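Local coordinates for protein CD180 antigen (Mus musculus, PDB 3T6Q) that may cooperate with MD-1 and TLR4 in the innate immune response of B cells to bacterial lipopolysaccharide, leading to NF-kappa-B activation, at residues G464-L475 and L488-L499; S514-L523 and I538-Q549. All coordinates share one frame; numbering follows the deposited sequence.

Contact 1 (G464-L475 and L488-L499); sequences GNIQKTNSLQTL and LSSIDQHAFTSL
Two successive turns of the leucine-rich-repeat solenoid, LRR 16 and LRR 17, meet here along their convex side, where Ile466 and Ile491 pair in a short parallel bridge. Ile466 is gripped through both backbone polar atoms: its N donates to Ser490 O (3.1 Å), and Asp492 N donates to its O almost end-on (2.8 Å, C=O...N angle 167°). On the inward face the two isoleucine side chains lie side by side, pointing the same way. The CG1 of Ile466 is anti to its own carbonyl carbon (chi1 -50°), and the extended chi2 carries CD1 on to Ile491 CG1 and the Phe496 ring, while the CG2 branch meets Ala495 CB at 3.7 Å.

Further along, Asn470 ties three backbone positions together. One N-H of ND2 reaches Ala495 O nearly straight (2.9 Å, angle 170°), on a lone pair in the carbonyl plane; ND2 also donates to Gln467 O, and OD1 takes Leu472 N in an Asx turn. Both acceptors lie close to the amide plane, so the bonds fix the rotation of the group. Gln473, in one of its two modelled conformers, lays its amide across the successive type I turns 492-495, 494-497 and 496-499; there NE2 can donate to Lys468 O and OE1 can accept from Ser498 N, a doubtful detail. Outside, a water accepts from Lys468 N and donates weakly to Asp492 OD1.

Inside, Leu472 CD1 lies 3.7 Å from Phe496 CE1. Both side chains also touch Leu481 on strand 480-482, and Leu472 reaches Leu454 on strand 453-455, so the convex segments close over the parallel strands of the repeats.

Contact 2 (S514-L523 and I538-Q549); sequences SSSIEALSHL and ILPSLLPILSQQ
Ile517 and Ile545 form the tight centre of this contact between the 3-10 segment 514-519 and helix 543-547. Their CG2 methyls meet at 3.7 Å as the side chains slant across each other. In Ile545 CG2 stands anti to the backbone N and CG1 beside it (chi1 -63°), which divides the work of the branches: CG2 packs on Ile517, including its O at 3.6 Å, while CD1 runs outward to Ser521 CB at 3.7 Å. Leu542 CB and Leu546 CD2 also lie against the CG2 methyl of Ile517, at 4.3 and 4.2 Å.

The outer side is more polar and less fixed. Glu518, in one of its two modelled conformers, crosses Ile545 at about a right angle and brings OE2 within 3.3 Å of Ile545 CD1. The ends are looser: at one, a water lies 2.7 Å from the partly exposed Ser514 OG and accepts from Leu539 N, bridging the segments; at the other, Gln548 is partly exposed, its backbone O hydrogen-bonded to a glycerol probably from the crystallisation liquor.

Short helical segments of successive repeats, here LRR 18 and LRR 19, stacked through apolar side chains, typify the convex side of a leucine-rich-repeat solenoid.

Contact 1 closes before contact 2 opens along the chain, and the sequence ranges follow the repeats: 464-475 largely in LRR 16, 488-499 in LRR 17, 514-523 in LRR 18 and 538-549 largely in LRR 19. The centres of the two contacts lie about 15 Å apart on the same side of the chain's centre. The middle pair, 488-499 and 514-523, are themselves adjacent: Leu499 O probably accepts a hydrogen bond from His522 NE2 (3.1 Å). Four turns thus stack continuously, joined by strand pairing, a side-chain amide and apolar contacts in contact 1, and mainly by apolar contacts in contact 2, toward helix 566-574 near the C-terminal end of this extracellular region.

Contact 1 (G464-L475 and L488-L499)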
loop_
_atom_site.group_PDB
_atom_site.type_symbol
_atom_site.label_atom_id
_atom_site.label_comp_id
_atom_site.label_asym_id
_atom_site.label_seq_id
_atom_site.Cartn_x
_atom_site.Cartn_y
_atom_site.Cartn_z
ATOM N N GLY A 464 59.004 -16.936 -8.632
ATOM C CA GLY A 464 57.825 -17.830 -8.644
ATOM C C GLY A 464 58.140 -19.260 -8.249
ATOM O O GLY A 464 57.421 -20.183 -8.636
ATOM N N ASN A 465 59.228 -19.464 -7.525
ATOM C CA ASN A 465 59.597 -20.803 -7.095
ATOM C C ASN A 465 59.640 -20.968 -5.566
ATOM O O ASN A 465 60.318 -20.200 -4.880
ATOM C CB ASN A 465 60.962 -21.203 -7.657
ATOM C CG ASN A 465 61.350 -22.622 -7.268
ATOM O OD1 ASN A 465 60.616 -23.574 -7.545
ATOM N ND2 ASN A 465 62.482 -22.765 -6.560
ATOM N N ILE A 466 58.988 -22.010 -5.043
ATOM C CA ILE A 466 59.147 -22.339 -3.630
ATOM C C ILE A 466 60.283 -23.309 -3.523
ATOM O O ILE A 466 60.180 -24.443 -3.997
ATOM C CB ILE A 466 57.882 -22.951 -3.002
ATOM C CG1 ILE A 466 56.646 -22.080 -3.338
ATOM C CG2 ILE A 466 58.058 -23.046 -1.493
ATOM C CD1 ILE A 466 55.380 -22.547 -2.615
ATOM N N GLN A 467 61.359 -22.861 -2.884
ATOM C CA GLN A 467 62.571 -23.687 -2.672
ATOM C C GLN A 467 62.397 -24.641 -1.527
ATOM O O GLN A 467 61.442 -24.522 -0.767
ATOM C CB GLN A 467 63.783 -22.811 -2.411
ATOM C CG GLN A 467 64.417 -22.295 -3.693
ATOM C CD GLN A 467 65.504 -21.275 -3.443
ATOM O OE1 GLN A 467 65.260 -20.220 -2.853
ATOM N NE2 GLN A 467 66.707 -21.575 -3.905
ATOM N N LYS A 468 63.309 -25.603 -1.426
ATOM C CA LYS A 468 63.343 -26.528 -0.307
ATOM C C LYS A 468 63.382 -25.740 1.009
ATOM O O LYS A 468 62.717 -26.106 1.959
ATOM C CB LYS A 468 64.583 -27.419 -0.415
ATOM C CG LYS A 468 64.733 -28.400 0.735
ATOM C CD LYS A 468 65.852 -29.401 0.455
ATOM C CE LYS A 468 66.144 -30.223 1.697
ATOM N NZ LYS A 468 66.529 -31.615 1.334
ATOM N N THR A 469 64.164 -24.660 1.054
ATOM C CA THR A 469 64.147 -23.791 2.235
ATOM C C THR A 469 63.223 -22.623 1.986
ATOM O O THR A 469 63.341 -21.898 0.978
ATOM C CB THR A 469 65.544 -23.288 2.648
ATOM O OG1 THR A 469 66.075 -22.489 1.597
ATOM C CG2 THR A 469 66.484 -24.455 2.877
ATOM N N ASN A 470 62.276 -22.458 2.899
ATOM C CA ASN A 470 61.288 -21.395 2.764
ATOM C C ASN A 470 60.759 -21.039 4.174
ATOM O O ASN A 470 61.085 -21.731 5.155
ATOM C CB ASN A 470 60.194 -21.864 1.793
ATOM C CG ASN A 470 59.477 -23.120 2.279
ATOM O OD1 ASN A 470 58.791 -23.094 3.319
ATOM N ND2 ASN A 470 59.628 -24.234 1.543
ATOM N N SER A 471 59.977 -19.969 4.297
ATOM C CA SER A 471 59.440 -19.598 5.634
ATOM C C SER A 471 58.502 -20.628 6.283
ATOM O O SER A 471 58.331 -20.612 7.500
ATOM C CB SER A 471 58.683 -18.282 5.548
ATOM O OG SER A 471 57.507 -18.495 4.785
ATOM N N LEU A 472 57.890 -21.507 5.473
ATOM C CA LEU A 472 56.825 -22.402 5.954
ATOM C C LEU A 472 57.309 -23.590 6.747
ATOM O O LEU A 472 56.549 -24.172 7.515
ATOM C CB LEU A 472 55.938 -22.904 4.792
ATOM C CG LEU A 472 55.371 -21.851 3.839
ATOM C CD1 LEU A 472 54.776 -22.568 2.628
ATOM C CD2 LEU A 472 54.300 -20.987 4.526
ATOM N N GLN A 473 58.568 -23.974 6.565
ATOM C CA GLN A 473 59.061 -25.233 7.131
ATOM C C GLN A 473 59.115 -25.237 8.689
ATOM O O GLN A 473 59.280 -26.295 9.292
ATOM C CB GLN A 473 60.410 -25.634 6.495
ATOM C CG GLN A 473 60.407 -25.840 4.965
ATOM C CD GLN A 473 60.129 -27.283 4.521
ATOM O OE1 GLN A 473 59.132 -27.871 4.910
ATOM N NE2 GLN A 473 61.005 -27.839 3.665
ATOM N N THR A 474 58.939 -24.073 9.328
ATOM C CA THR A 474 58.812 -24.003 10.800
ATOM C C THR A 474 57.395 -24.233 11.348
ATOM O O THR A 474 57.208 -24.224 12.566
ATOM C CB THR A 474 59.327 -22.648 11.383
ATOM O OG1 THR A 474 58.548 -21.537 10.867
ATOM C CG2 THR A 474 60.818 -22.442 11.098
ATOM N N LEU A 475 56.404 -24.422 10.472
ATOM C CA LEU A 475 54.997 -24.462 10.914
ATOM C C LEU A 475 54.499 -25.918 11.083
ATOM O O LEU A 475 53.624 -26.393 10.364
ATOM C CB LEU A 475 54.100 -23.629 9.940
ATOM C CG LEU A 475 54.564 -22.158 9.844
ATOM C CD1 LEU A 475 53.811 -21.445 8.730
ATOM C CD2 LEU A 475 54.386 -21.413 11.171
ATOM N N LEU A 488 52.836 -18.458 -8.857
ATOM C CA LEU A 488 53.777 -19.557 -8.689
ATOM C C LEU A 488 53.983 -20.296 -9.999
ATOM O O LEU A 488 53.016 -20.675 -10.671
ATOM C CB LEU A 488 53.269 -20.555 -7.621
ATOM C CG LEU A 488 53.357 -20.062 -6.169
ATOM C CD1 LEU A 488 52.758 -21.144 -5.258
ATOM C CD2 LEU A 488 54.795 -19.724 -5.778
ATOM N N SER A 489 55.246 -20.527 -10.334
ATOM C CA SER A 489 55.602 -21.410 -11.458
ATOM C C SER A 489 55.920 -22.816 -11.019
ATOM O O SER A 489 55.657 -23.775 -11.749
ATOM C CB SER A 489 56.836 -20.865 -12.200
ATOM O OG SER A 489 56.448 -19.715 -12.941
ATOM N N SER A 490 56.500 -22.953 -9.829
ATOM C CA SER A 490 57.006 -24.267 -9.391
ATOM C C SER A 490 57.117 -24.326 -7.895
ATOM O O SER A 490 57.270 -23.300 -7.234
ATOM C CB SER A 490 58.408 -24.548 -10.000
ATOM O OG SER A 490 59.251 -23.398 -9.872
ATOM N N ILE A 491 57.128 -25.549 -7.389
ATOM C CA ILE A 491 57.267 -25.835 -5.969
ATOM C C ILE A 491 58.231 -27.002 -5.900
ATOM O O ILE A 491 57.984 -28.058 -6.490
ATOM C CB ILE A 491 55.887 -26.209 -5.324
ATOM C CG1 ILE A 491 54.845 -25.096 -5.578
ATOM C CG2 ILE A 491 56.042 -26.511 -3.817
ATOM C CD1 ILE A 491 53.504 -25.361 -4.933
ATOM N N ASP A 492 59.359 -26.802 -5.233
ATOM C CA ASP A 492 60.297 -27.878 -5.005
ATOM C C ASP A 492 59.608 -29.083 -4.355
ATOM O O ASP A 492 58.750 -28.907 -3.488
ATOM C CB ASP A 492 61.440 -27.359 -4.112
ATOM C CG ASP A 492 62.604 -28.327 -4.063
ATOM O OD1 ASP A 492 63.527 -28.150 -4.861
ATOM O OD2 ASP A 492 62.567 -29.283 -3.266
ATOM N N GLN A 493 59.986 -30.307 -4.740
ATOM C CA GLN A 493 59.383 -31.512 -4.171
ATOM C C GLN A 493 59.505 -31.655 -2.653
ATOM O O GLN A 493 58.731 -32.415 -2.040
ATOM C CB GLN A 493 59.980 -32.775 -4.804
ATOM C CG GLN A 493 61.486 -32.912 -4.642
ATOM C CD GLN A 493 61.974 -34.277 -5.088
ATOM O OE1 GLN A 493 61.324 -35.304 -4.845
ATOM N NE2 GLN A 493 63.128 -34.299 -5.732
ATOM N N HIS A 494 60.496 -30.978 -2.071
ATOM C CA HIS A 494 60.743 -31.036 -0.634
ATOM C C HIS A 494 60.314 -29.782 0.069
ATOM O O HIS A 494 60.615 -29.625 1.244
ATOM C CB HIS A 494 62.229 -31.360 -0.324
ATOM C CG HIS A 494 62.642 -32.739 -0.768
ATOM N ND1 HIS A 494 62.050 -33.865 -0.294
ATOM C CD2 HIS A 494 63.583 -33.154 -1.710
ATOM C CE1 HIS A 494 62.599 -34.939 -0.894
ATOM N NE2 HIS A 494 63.534 -34.501 -1.759
ATOM N N ALA A 495 59.585 -28.894 -0.621
ATOM C CA ALA A 495 59.172 -27.602 -0.041
ATOM C C ALA A 495 58.290 -27.669 1.220
ATOM O O ALA A 495 58.301 -26.737 2.043
ATOM C CB ALA A 495 58.478 -26.737 -1.087
ATOM N N PHE A 496 57.501 -28.723 1.330
ATOM C CA PHE A 496 56.472 -28.826 2.366
ATOM C C PHE A 496 56.725 -30.046 3.249
ATOM O O PHE A 496 55.840 -30.428 4.022
ATOM C CB PHE A 496 55.088 -29.004 1.739
ATOM C CG PHE A 496 54.628 -27.857 0.866
ATOM C CD1 PHE A 496 54.986 -26.530 1.137
ATOM C CD2 PHE A 496 53.788 -28.121 -0.212
ATOM C CE1 PHE A 496 54.513 -25.486 0.335
ATOM C CE2 PHE A 496 53.298 -27.084 -1.004
ATOM C CZ PHE A 496 53.664 -25.772 -0.726
ATOM N N THR A 497 57.906 -30.670 3.110
ATOM C CA THR A 497 58.203 -31.940 3.802
ATOM C C THR A 497 58.081 -31.895 5.353
ATOM O O THR A 497 57.661 -32.875 5.971
ATOM C CB THR A 497 59.579 -32.523 3.392
ATOM O OG1 THR A 497 59.713 -32.475 1.964
ATOM C CG2 THR A 497 59.692 -33.991 3.822
ATOM N N SER A 498 58.449 -30.768 5.960
ATOM C CA SER A 498 58.325 -30.608 7.412
ATOM C C SER A 498 56.870 -30.447 7.838
ATOM O O SER A 498 56.536 -30.649 9.001
ATOM C CB SER A 498 59.161 -29.428 7.910
ATOM O OG SER A 498 58.820 -28.237 7.237
ATOM N N LEU A 499 55.997 -30.108 6.890
ATOM C CA LEU A 499 54.569 -29.863 7.202
ATOM C C LEU A 499 53.746 -31.141 7.146
ATOM O O LEU A 499 53.100 -31.449 6.131
ATOM C CB LEU A 499 53.985 -28.815 6.254
ATOM C CG LEU A 499 54.836 -27.549 6.243
ATOM C CD1 LEU A 499 54.506 -26.744 5.004
ATOM C CD2 LEU A 499 54.554 -26.741 7.500
HETATM O O HOH W 1 65.207 -25.828 -3.559
#

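Contact 2 (S514-L523 and I538-Q549)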
loop_
_atom_site.group_PDB
_atom_site.type_symbol
_atom_site.label_atom_id
_atom_site.label_comp_id
_atom_site.label_asym_id
_atom_site.label_seq_id
_atom_site.Cartn_x
_atom_site.Cartn_y
_atom_site.Cartn_z
ATOM N N SER A 514 52.369 -30.338 -13.591
ATOM C CA SER A 514 52.012 -31.504 -12.776
ATOM C C SER A 514 53.067 -31.890 -11.733
ATOM O O SER A 514 52.721 -32.473 -10.694
ATOM C CB SER A 514 51.718 -32.707 -13.682
ATOM O OG SER A 514 52.934 -33.080 -14.297
ATOM N N SER A 515 54.349 -31.591 -11.975
ATOM C CA SER A 515 55.377 -32.007 -10.986
ATOM C C SER A 515 55.220 -31.318 -9.597
ATOM O O SER A 515 55.736 -31.823 -8.610
ATOM C CB SER A 515 56.800 -31.871 -11.531
ATOM O OG SER A 515 57.162 -30.505 -11.698
ATOM N N SER A 516 54.486 -30.200 -9.527
ATOM C CA SER A 516 54.090 -29.611 -8.234
ATOM C C SER A 516 53.431 -30.612 -7.262
ATOM O O SER A 516 53.561 -30.472 -6.046
ATOM C CB SER A 516 53.134 -28.428 -8.466
ATOM O OG SER A 516 51.862 -28.858 -8.987
ATOM N N ILE A 517 52.738 -31.618 -7.803
ATOM C CA ILE A 517 52.068 -32.673 -7.026
ATOM C C ILE A 517 53.070 -33.435 -6.121
ATOM O O ILE A 517 52.708 -33.877 -5.017
ATOM C CB ILE A 517 51.252 -33.607 -7.974
ATOM C CG1 ILE A 517 50.084 -32.808 -8.587
ATOM C CG2 ILE A 517 50.814 -34.903 -7.246
ATOM C CD1 ILE A 517 49.397 -33.424 -9.798
ATOM N N GLU A 518 54.323 -33.529 -6.559
ATOM C CA GLU A 518 55.410 -34.166 -5.766
ATOM C C GLU A 518 55.693 -33.530 -4.393
ATOM O O GLU A 518 56.275 -34.166 -3.512
ATOM C CB GLU A 518 56.714 -34.235 -6.579
ATOM C CG GLU A 518 57.747 -35.214 -6.032
ATOM C CD GLU A 518 57.320 -36.676 -6.082
ATOM O OE1 GLU A 518 57.789 -37.448 -5.222
ATOM O OE2 GLU A 518 56.548 -37.076 -6.985
ATOM N N ALA A 519 55.297 -32.273 -4.226
ATOM C CA ALA A 519 55.438 -31.558 -2.959
ATOM C C ALA A 519 54.439 -32.046 -1.889
ATOM O O ALA A 519 54.630 -31.751 -0.712
ATOM C CB ALA A 519 55.244 -30.060 -3.204
ATOM N N LEU A 520 53.390 -32.770 -2.310
ATOM C CA LEU A 520 52.369 -33.337 -1.417
ATOM C C LEU A 520 52.572 -34.835 -1.181
ATOM O O LEU A 520 51.676 -35.491 -0.656
ATOM C CB LEU A 520 50.962 -33.083 -1.983
ATOM C CG LEU A 520 50.925 -31.577 -2.304
ATOM C CD1 LEU A 520 50.257 -31.160 -3.591
ATOM C CD2 LEU A 520 50.548 -30.777 -1.065
ATOM N N SER A 521 53.730 -35.373 -1.585
ATOM C CA SER A 521 53.929 -36.822 -1.594
ATOM C C SER A 521 53.817 -37.487 -0.216
ATOM O O SER A 521 53.366 -38.613 -0.130
ATOM C CB SER A 521 55.263 -37.222 -2.236
ATOM O OG SER A 521 56.358 -36.837 -1.413
ATOM N N HIS A 522 54.234 -36.791 0.836
ATOM C CA HIS A 522 54.207 -37.307 2.211
ATOM C C HIS A 522 52.864 -37.193 2.888
ATOM O O HIS A 522 52.730 -37.536 4.078
ATOM C CB HIS A 522 55.246 -36.554 3.048
ATOM C CG HIS A 522 54.974 -35.052 3.157
ATOM N ND1 HIS A 522 54.996 -34.235 2.079
ATOM C CD2 HIS A 522 54.655 -34.249 4.252
ATOM C CE1 HIS A 522 54.727 -32.969 2.466
ATOM N NE2 HIS A 522 54.510 -32.977 3.793
ATOM N N LEU A 523 51.850 -36.676 2.191
ATOM C CA LEU A 523 50.565 -36.408 2.856
ATOM C C LEU A 523 49.476 -37.346 2.410
ATOM O O LEU A 523 49.483 -37.793 1.264
ATOM C CB LEU A 523 50.124 -34.940 2.617
ATOM C CG LEU A 523 51.068 -33.880 3.198
ATOM C CD1 LEU A 523 50.758 -32.533 2.539
ATOM C CD2 LEU A 523 50.958 -33.788 4.730
ATOM N N ILE A 538 49.722 -35.645 -16.457
ATOM C CA ILE A 538 50.085 -36.124 -15.119
ATOM C C ILE A 538 50.608 -37.549 -15.275
ATOM O O ILE A 538 49.842 -38.482 -15.458
ATOM C CB ILE A 538 48.861 -36.072 -14.161
ATOM C CG1 ILE A 538 48.353 -34.627 -14.083
ATOM C CG2 ILE A 538 49.188 -36.598 -12.745
ATOM C CD1 ILE A 538 46.987 -34.536 -13.416
ATOM N N LEU A 539 51.916 -37.705 -15.163
ATOM C CA LEU A 539 52.531 -39.003 -15.458
ATOM C C LEU A 539 52.208 -39.989 -14.364
ATOM O O LEU A 539 51.867 -39.565 -13.239
ATOM C CB LEU A 539 54.034 -38.860 -15.667
ATOM C CG LEU A 539 54.379 -38.175 -17.005
ATOM C CD1 LEU A 539 55.844 -37.818 -17.000
ATOM C CD2 LEU A 539 54.049 -39.039 -18.230
ATOM N N PRO A 540 52.298 -41.307 -14.685
ATOM C CA PRO A 540 51.890 -42.361 -13.755
ATOM C C PRO A 540 52.518 -42.249 -12.386
ATOM O O PRO A 540 51.832 -42.530 -11.415
ATOM C CB PRO A 540 52.351 -43.680 -14.438
ATOM C CG PRO A 540 52.773 -43.313 -15.825
ATOM C CD PRO A 540 52.589 -41.840 -16.043
ATOM N N SER A 541 53.792 -41.848 -12.285
ATOM C CA SER A 541 54.467 -41.837 -10.967
ATOM C C SER A 541 53.843 -40.814 -9.971
ATOM O O SER A 541 54.125 -40.848 -8.771
ATOM C CB SER A 541 55.967 -41.573 -11.121
ATOM O OG SER A 541 56.177 -40.297 -11.718
ATOM N N LEU A 542 53.031 -39.893 -10.477
ATOM C CA LEU A 542 52.302 -38.951 -9.616
ATOM C C LEU A 542 50.919 -39.467 -9.162
ATOM O O LEU A 542 50.315 -38.926 -8.233
ATOM C CB LEU A 542 52.131 -37.598 -10.327
ATOM C CG LEU A 542 53.405 -36.928 -10.813
ATOM C CD1 LEU A 542 53.007 -35.763 -11.693
ATOM C CD2 LEU A 542 54.234 -36.485 -9.619
ATOM N N LEU A 543 50.415 -40.505 -9.819
ATOM C CA LEU A 543 49.058 -40.979 -9.542
ATOM C C LEU A 543 48.911 -41.568 -8.130
ATOM O O LEU A 543 47.861 -41.384 -7.503
ATOM C CB LEU A 543 48.577 -41.964 -10.618
ATOM C CG LEU A 543 48.546 -41.346 -12.026
ATOM C CD1 LEU A 543 48.205 -42.458 -13.048
ATOM C CD2 LEU A 543 47.518 -40.219 -12.077
ATOM N N PRO A 544 49.957 -42.251 -7.620
ATOM C CA PRO A 544 49.776 -42.723 -6.244
ATOM C C PRO A 544 49.623 -41.560 -5.261
ATOM O O PRO A 544 48.951 -41.712 -4.223
ATOM C CB PRO A 544 51.047 -43.530 -5.970
ATOM C CG PRO A 544 51.555 -43.925 -7.318
ATOM C CD PRO A 544 51.199 -42.773 -8.222
ATOM N N ILE A 545 50.231 -40.417 -5.576
ATOM C CA ILE A 545 50.131 -39.258 -4.684
ATOM C C ILE A 545 48.684 -38.767 -4.668
ATOM O O ILE A 545 48.131 -38.521 -3.600
ATOM C CB ILE A 545 51.116 -38.127 -5.043
ATOM C CG1 ILE A 545 52.555 -38.651 -4.875
ATOM C CG2 ILE A 545 50.845 -36.876 -4.169
ATOM C CD1 ILE A 545 53.617 -37.809 -5.543
ATOM N N LEU A 546 48.089 -38.608 -5.852
ATOM C CA LEU A 546 46.659 -38.306 -5.989
ATOM C C LEU A 546 45.721 -39.306 -5.275
ATOM O O LEU A 546 44.757 -38.883 -4.631
ATOM C CB LEU A 546 46.304 -38.215 -7.470
ATOM C CG LEU A 546 46.990 -37.029 -8.172
ATOM C CD1 LEU A 546 46.438 -36.889 -9.579
ATOM C CD2 LEU A 546 46.739 -35.737 -7.390
ATOM N N SER A 547 46.017 -40.609 -5.397
ATOM C CA SER A 547 45.203 -41.661 -4.765
ATOM C C SER A 547 45.141 -41.548 -3.248
ATOM O O SER A 547 44.114 -41.868 -2.661
ATOM C CB SER A 547 45.755 -43.047 -5.138
ATOM O OG SER A 547 45.384 -43.337 -6.469
ATOM N N GLN A 548 46.246 -41.121 -2.639
ATOM C CA GLN A 548 46.360 -40.896 -1.188
ATOM C C GLN A 548 45.422 -39.827 -0.632
ATOM O O GLN A 548 45.148 -39.835 0.566
ATOM C CB GLN A 548 47.765 -40.436 -0.831
ATOM C CG GLN A 548 48.827 -41.500 -0.923
ATOM C CD GLN A 548 50.226 -40.935 -0.898
ATOM O OE1 GLN A 548 50.477 -39.815 -0.424
ATOM N NE2 GLN A 548 51.161 -41.713 -1.407
ATOM N N GLN A 549 44.969 -38.890 -1.472
ATOM C CA GLN A 549 44.195 -37.735 -0.992
ATOM C C GLN A 549 42.697 -37.968 -0.967
ATOM O O GLN A 549 42.197 -38.911 -1.601
ATOM C CB GLN A 549 44.520 -36.453 -1.838
ATOM C CG GLN A 549 46.008 -36.241 -2.115
ATOM C CD GLN A 549 46.923 -36.457 -0.906
ATOM O OE1 GLN A 549 48.122 -36.696 -1.062
ATOM N NE2 GLN A 549 46.376 -36.332 0.290
HETATM O O HOH W 2 53.828 -35.494 -14.980
#